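Local coordinates for protein NDP-N-acetyl-D-galactosaminuronic acid dehydrogenase (Methanosarcina mazei Go1, PDB 3G79) that probably oxidises UDP-N-acetyl-alpha-D-mannosamine to the corresponding uronate, passing the electrons to two molecules of NAD(+), at residues L254-A258 and M259-V263; A334-Y337 and N338-V341. All blocks are in the same frame, centred on the assembly; numbering follows the deposited sequence.

Contact 1 of 2, residues L254-A258 and M259-V263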
ATOM      1  N   LEU A 254     -15.629   4.652  -4.207  1.00 24.75           N
ATOM      2  CA  LEU A 254     -16.584   5.731  -3.899  1.00 24.96           C
ATOM      3  C   LEU A 254     -16.298   7.011  -4.726  1.00 24.31           C
ATOM      4  O   LEU A 254     -17.167   7.509  -5.369  1.00 24.64           O
ATOM      5  CB  LEU A 254     -16.657   6.027  -2.401  1.00 25.07           C
ATOM      6  CG  LEU A 254     -16.868   4.786  -1.551  1.00 23.29           C
ATOM      7  CD1 LEU A 254     -16.679   5.057  -0.085  1.00 25.46           C
ATOM      8  CD2 LEU A 254     -18.235   4.239  -1.788  1.00 24.69           C
ATOM      9  N   TYR A 255     -15.057   7.471  -4.785  1.00 24.81           N
ATOM     10  CA  TYR A 255     -14.713   8.635  -5.610  1.00 25.13           C
ATOM     11  C   TYR A 255     -15.041   8.443  -7.088  1.00 24.86           C
ATOM     12  O   TYR A 255     -15.448   9.386  -7.765  1.00 23.35           O
ATOM     13  CB  TYR A 255     -13.237   8.997  -5.418  1.00 26.33           C
ATOM     14  CG  TYR A 255     -12.955   9.724  -4.119  1.00 37.79           C
ATOM     15  CD1 TYR A 255     -11.677  10.231  -3.828  1.00 27.73           C
ATOM     16  CD2 TYR A 255     -13.963   9.931  -3.191  1.00 26.82           C
ATOM     17  CE1 TYR A 255     -11.426  10.920  -2.635  1.00 38.30           C
ATOM     18  CE2 TYR A 255     -13.726  10.602  -2.019  1.00 38.39           C
ATOM     19  CZ  TYR A 255     -12.460  11.096  -1.738  1.00 27.86           C
ATOM     20  OH  TYR A 255     -12.280  11.773  -0.541  1.00 39.45           O
ATOM     21  N   CYS A 256     -14.897   7.208  -7.592  1.00 25.84           N
ATOM     22  CA  CYS A 256     -15.102   6.976  -9.013  1.00 26.70           C
ATOM     23  C   CYS A 256     -16.577   6.964  -9.357  1.00 28.40           C
ATOM     24  O   CYS A 256     -16.990   7.366 -10.467  1.00 28.98           O
ATOM     25  CB  CYS A 256     -14.439   5.692  -9.479  1.00 25.93           C
ATOM     26  SG  CYS A 256     -12.729   5.923  -9.733  1.00 25.05           S
ATOM     27  N   GLU A 257     -17.358   6.482  -8.410  1.00 28.86           N
ATOM     28  CA  GLU A 257     -18.790   6.605  -8.514  1.00 30.14           C
ATOM     29  C   GLU A 257     -19.217   8.062  -8.657  1.00 29.48           C
ATOM     30  O   GLU A 257     -20.003   8.397  -9.537  1.00 30.04           O
ATOM     31  CB  GLU A 257     -19.475   5.975  -7.315  1.00 30.77           C
ATOM     32  CG  GLU A 257     -19.752   4.544  -7.492  1.00 32.54           C
ATOM     33  CD  GLU A 257     -20.407   3.980  -6.228  1.00 32.68           C
ATOM     34  OE1 GLU A 257     -20.041   2.856  -5.837  1.00 32.71           O
ATOM     35  OE2 GLU A 257     -21.272   4.679  -5.625  1.00 33.89           O
ATOM     36  N   ALA A 258     -18.671   8.917  -7.816  1.00 29.17           N
ATOM     37  CA  ALA A 258     -19.033  10.326  -7.850  1.00 29.33           C
ATOM     38  C   ALA A 258     -18.683  10.975  -9.191  1.00 29.40           C
ATOM     39  O   ALA A 258     -19.352  11.913  -9.585  1.00 30.86           O
ATOM     40  CB  ALA A 258     -18.337  11.059  -6.724  1.00 28.58           C
ATOM     41  N   MET A 259     -17.640  10.491  -9.877  1.00 27.28           N
ATOM     42  CA  MET A 259     -17.111  11.181 -11.061  1.00 25.97           C
ATOM     43  C   MET A 259     -17.626  10.483 -12.317  1.00 26.21           C
ATOM     44  O   MET A 259     -17.265  10.833 -13.438  1.00 26.25           O
ATOM     45  CB  MET A 259     -15.552  11.299 -11.048  1.00 23.96           C
ATOM     46  CG  MET A 259     -14.973  12.449 -10.180  1.00 25.72           C
ATOM     47  SD  MET A 259     -13.148  12.605 -10.004  1.00 23.59           S
ATOM     48  CE  MET A 259     -13.063  11.311  -8.775  1.00 26.00           C
ATOM     49  N   GLY A 260     -18.489   9.492 -12.141  1.00 26.00           N
ATOM     50  CA  GLY A 260     -19.023   8.817 -13.311  1.00 25.39           C
ATOM     51  C   GLY A 260     -17.938   8.078 -14.088  1.00 25.82           C
ATOM     52  O   GLY A 260     -18.083   7.893 -15.295  1.00 26.21           O
ATOM     53  N   ILE A 261     -16.869   7.626 -13.411  1.00 25.29           N
ATOM     54  CA  ILE A 261     -15.790   6.869 -14.103  1.00 25.65           C
ATOM     55  C   ILE A 261     -15.580   5.428 -13.578  1.00 24.57           C
ATOM     56  O   ILE A 261     -15.981   5.112 -12.482  1.00 25.17           O
ATOM     57  CB  ILE A 261     -14.438   7.601 -14.070  1.00 25.53           C
ATOM     58  CG1 ILE A 261     -14.028   7.889 -12.612  1.00 22.96           C
ATOM     59  CG2 ILE A 261     -14.508   8.863 -14.938  1.00 22.83           C
ATOM     60  CD1 ILE A 261     -12.514   8.213 -12.401  1.00 26.46           C
ATOM     61  N   ASN A 262     -14.918   4.590 -14.349  1.00 23.74           N
ATOM     62  CA  ASN A 262     -14.704   3.188 -13.993  1.00 25.02           C
ATOM     63  C   ASN A 262     -13.571   3.014 -13.024  1.00 24.72           C
ATOM     64  O   ASN A 262     -12.427   3.295 -13.412  1.00 25.71           O
ATOM     65  CB  ASN A 262     -14.354   2.369 -15.264  1.00 26.14           C
ATOM     66  CG  ASN A 262     -14.537   0.868 -15.065  1.00 35.26           C
ATOM     67  OD1 ASN A 262     -14.591   0.397 -13.927  1.00 26.65           O
ATOM     68  ND2 ASN A 262     -14.645   0.115 -16.164  1.00 25.77           N
ATOM     69  N   VAL A 263     -13.832   2.509 -11.803  1.00 23.37           N
ATOM     70  CA  VAL A 263     -12.698   2.230 -10.883  1.00 23.48           C
ATOM     71  C   VAL A 263     -11.645   1.300 -11.516  1.00 23.99           C
ATOM     72  O   VAL A 263     -10.444   1.472 -11.281  1.00 23.85           O
ATOM     73  CB  VAL A 263     -13.093   1.740  -9.426  1.00 23.50           C
ATOM     74  CG1 VAL A 263     -13.646   0.356  -9.436  1.00 18.86           C
ATOM     75  CG2 VAL A 263     -11.867   1.776  -8.471  1.00 18.15           C
TER
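A Schellman motif ends the long helix 228-258 here, closed by two bonds together, Ile-261 N to Cys-256 O and Gly-260 N to Glu-257 O. Ile-261 N lies 3.0 Å from Cys-256 O, a well-formed bond with an N-H...O angle of 155°, while Gly-260 N binds Glu-257 O at 3.2 Å from above the carbonyl plane. Gly-260 carries the positive phi (65°) of the turn, a value that suits glycine. Met-259 N, just past the last helical residue, Ala-258, makes weak bonds to both Tyr-255 O and Cys-256 O.

Side chains of the turn then fold against the helix end. The thiol of Cys-256 meets the far end of Ile-261, with SG 3.5 Å from CD1; the branch gets there because CG1 stands between the backbone N and the carbonyl carbon (chi1 57°) and the chain then extends to CD1. On the same cysteine, CB lies 4.2 Å from Val-263 CB, so the first residue of the next helix also packs on it. Met-259 bends at chi3, which folds its methyl CE back to rest by Tyr-255 O (3.2 Å), with Tyr-255 CB next. The tyrosine ring leads away from this turn, and its OH bonds to Glu-302 of the second subunit.

Asn-262 is the N-cap of helix 263-271, its OD1 accepting from Tyr-264 N, so one helix is ended and another begun within four residues. Val-266 of that new helix packs on Cys-256 and Ile-261, Val-305 of the second subunit lies against Met-259, and on another side of the helix end Glu-257 faces helix 321-345 through His-335 and Leu-339.

Contact 2 of 2, residues A334-Y337 and N338-V341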
ATOM      1  N   ALA A 334     -23.106  -0.641   4.145  1.00 24.32           N
ATOM      2  CA  ALA A 334     -24.065   0.463   4.026  1.00 24.91           C
ATOM      3  C   ALA A 334     -24.039   1.037   2.604  1.00 26.53           C
ATOM      4  O   ALA A 334     -25.094   1.396   2.071  1.00 27.91           O
ATOM      5  CB  ALA A 334     -23.856   1.582   5.087  1.00 22.61           C
ATOM      6  N   HIS A 335     -22.865   1.060   1.977  1.00 25.94           N
ATOM      7  CA  HIS A 335     -22.789   1.556   0.621  1.00 26.53           C
ATOM      8  C   HIS A 335     -23.544   0.639  -0.341  1.00 28.80           C
ATOM      9  O   HIS A 335     -24.215   1.123  -1.293  1.00 28.72           O
ATOM     10  CB  HIS A 335     -21.343   1.782   0.159  1.00 25.52           C
ATOM     11  CG  HIS A 335     -21.248   2.249  -1.255  1.00 24.04           C
ATOM     12  ND1 HIS A 335     -21.697   3.493  -1.662  1.00 25.97           N
ATOM     13  CD2 HIS A 335     -20.832   1.617  -2.374  1.00 24.30           C
ATOM     14  CE1 HIS A 335     -21.516   3.618  -2.966  1.00 24.11           C
ATOM     15  NE2 HIS A 335     -20.995   2.493  -3.418  1.00 24.03           N
ATOM     16  N   MET A 336     -23.466  -0.675  -0.078  1.00 29.85           N
ATOM     17  CA  MET A 336     -24.126  -1.684  -0.921  1.00 29.85           C
ATOM     18  C   MET A 336     -25.604  -1.462  -0.836  1.00 30.23           C
ATOM     19  O   MET A 336     -26.270  -1.342  -1.872  1.00 30.67           O
ATOM     20  CB  MET A 336     -23.749  -3.121  -0.512  1.00 30.30           C
ATOM     21  CG  MET A 336     -22.424  -3.638  -1.129  1.00 32.19           C
ATOM     22  SD  MET A 336     -22.555  -4.156  -2.879  1.00 31.50           S
ATOM     23  CE  MET A 336     -21.752  -2.752  -3.516  1.00 33.05           C
ATOM     24  N   TYR A 337     -26.104  -1.377   0.407  1.00 29.72           N
ATOM     25  CA  TYR A 337     -27.483  -0.995   0.697  1.00 28.04           C
ATOM     26  C   TYR A 337     -27.953   0.298   0.006  1.00 28.29           C
ATOM     27  O   TYR A 337     -28.996   0.290  -0.606  1.00 29.76           O
ATOM     28  CB  TYR A 337     -27.689  -0.879   2.205  1.00 27.10           C
ATOM     29  CG  TYR A 337     -29.080  -0.479   2.557  1.00 29.26           C
ATOM     30  CD1 TYR A 337     -30.116  -1.413   2.533  1.00 27.18           C
ATOM     31  CD2 TYR A 337     -29.386   0.851   2.906  1.00 27.54           C
ATOM     32  CE1 TYR A 337     -31.416  -1.047   2.851  1.00 29.85           C
ATOM     33  CE2 TYR A 337     -30.684   1.224   3.224  1.00 29.91           C
ATOM     34  CZ  TYR A 337     -31.683   0.263   3.186  1.00 27.32           C
ATOM     35  OH  TYR A 337     -32.952   0.611   3.491  1.00 31.34           O
ATOM     36  N   ASN A 338     -27.215   1.412   0.110  1.00 27.81           N
ATOM     37  CA  ASN A 338     -27.595   2.654  -0.623  1.00 26.73           C
ATOM     38  C   ASN A 338     -27.694   2.453  -2.132  1.00 25.96           C
ATOM     39  O   ASN A 338     -28.484   3.094  -2.782  1.00 26.18           O
ATOM     40  CB  ASN A 338     -26.639   3.841  -0.362  1.00 26.48           C
ATOM     41  CG  ASN A 338     -26.531   4.225   1.118  1.00 13.66           C
ATOM     42  OD1 ASN A 338     -27.520   4.198   1.889  1.00 26.85           O
ATOM     43  ND2 ASN A 338     -25.347   4.578   1.519  1.00 25.73           N
ATOM     44  N   LEU A 339     -26.860   1.588  -2.688  1.00 25.29           N
ATOM     45  CA  LEU A 339     -26.854   1.347  -4.112  1.00 23.49           C
ATOM     46  C   LEU A 339     -28.107   0.559  -4.478  1.00 25.43           C
ATOM     47  O   LEU A 339     -28.760   0.841  -5.500  1.00 26.91           O
ATOM     48  CB  LEU A 339     -25.600   0.555  -4.508  1.00 20.12           C
ATOM     49  CG  LEU A 339     -24.193   1.168  -4.598  1.00 30.49           C
ATOM     50  CD1 LEU A 339     -23.100   0.109  -4.971  1.00 17.19           C
ATOM     51  CD2 LEU A 339     -24.130   2.350  -5.561  1.00 17.37           C
ATOM     52  N   THR A 340     -28.491  -0.388  -3.627  1.00 24.83           N
ATOM     53  CA  THR A 340     -29.694  -1.160  -3.923  1.00 24.85           C
ATOM     54  C   THR A 340     -30.979  -0.329  -3.775  1.00 25.29           C
ATOM     55  O   THR A 340     -31.853  -0.390  -4.652  1.00 25.49           O
ATOM     56  CB  THR A 340     -29.739  -2.621  -3.272  1.00 24.20           C
ATOM     57  OG1 THR A 340     -31.083  -2.966  -2.910  1.00 31.60           O
ATOM     58  CG2 THR A 340     -28.868  -2.737  -2.066  1.00 30.35           C
ATOM     59  N   VAL A 341     -31.073   0.466  -2.707  1.00 24.82           N
ATOM     60  CA  VAL A 341     -32.097   1.513  -2.588  1.00 24.22           C
ATOM     61  C   VAL A 341     -32.068   2.447  -3.787  1.00 24.55           C
ATOM     62  O   VAL A 341     -33.092   2.698  -4.415  1.00 26.09           O
ATOM     63  CB  VAL A 341     -31.933   2.335  -1.271  1.00 25.30           C
ATOM     64  CG1 VAL A 341     -32.811   3.590  -1.267  1.00 21.06           C
ATOM     65  CG2 VAL A 341     -32.330   1.500  -0.072  1.00 20.82           C
TER
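This is an intrahelical contact, one turn against the next in the long helix 321-345, where His-335 meets Leu-339 and Tyr-337 meets Val-341. Both are i to i+4 pairs in which an aliphatic group lies over one face of a ring. Leu-339 CG sits 4.0 Å from the centroid of the imidazole of His-335, in a CH-pi contact 26° off the ring normal. The ring can take this place because its CG is anti to the backbone N (chi1 178°), which swings it along the helix beside its own carbonyl. Tyr-337 is set the same way, and the methyl CG2 of Val-341 makes a second CH-pi contact over the face of its ring, offset toward the rim at the hydroxyl end and 3.5 Å from CZ.

Leu-339 has a second neighbour: its CD1 is 3.5 Å from CE of Met-336, whose chain bends at chi2 and chi3. Underneath runs the usual backbone pattern, with Asn-338 N to Ala-334 O at 2.9 Å and Val-341 N to Tyr-337 O at 3.0 Å, the latter nearly straight at 172°.

The imidazole has a partner at both nitrogens: Glu-257 at NE2, while Asp-313 OD2 of the second subunit accepts from both His-335 ND1 and Asn-338 ND2. Two carboxylates on one ring would be expected to favour its protonated form. Met-336 and Thr-340 meanwhile pack on Tyr-378 and Ile-447. The arrangement reflects the i to i+4 spacing of an alpha-helix, which brings an aliphatic group over the ring one turn back, in a helix whose His-335 and Asn-338 side meets the second subunit and whose Met-336 and Thr-340 side lies against the C-terminal domain.

How the contacts relate
Along the chain the two contacts come in series, contact 1 closing before contact 2 opens, and neither nests in or crosses the other. Each is local: contact 1 closes the tight turn between helices 228-258 and 263-271, whereas contact 2 encloses no loop and spans successive turns of helix 321-345. Their centres lie about 15 Å apart, and they meet where helix 228-258 lies beside helix 321-345: Glu-257 OE1 is 2.6 Å from His-335 NE2, a probable hydrogen bond, and Leu-254 CD2 packs 3.5 Å from His-335 CE1. Contact 2 also packs on helix 375-385 and strand 445-448 of the C-terminal domain, and both reach the second subunit.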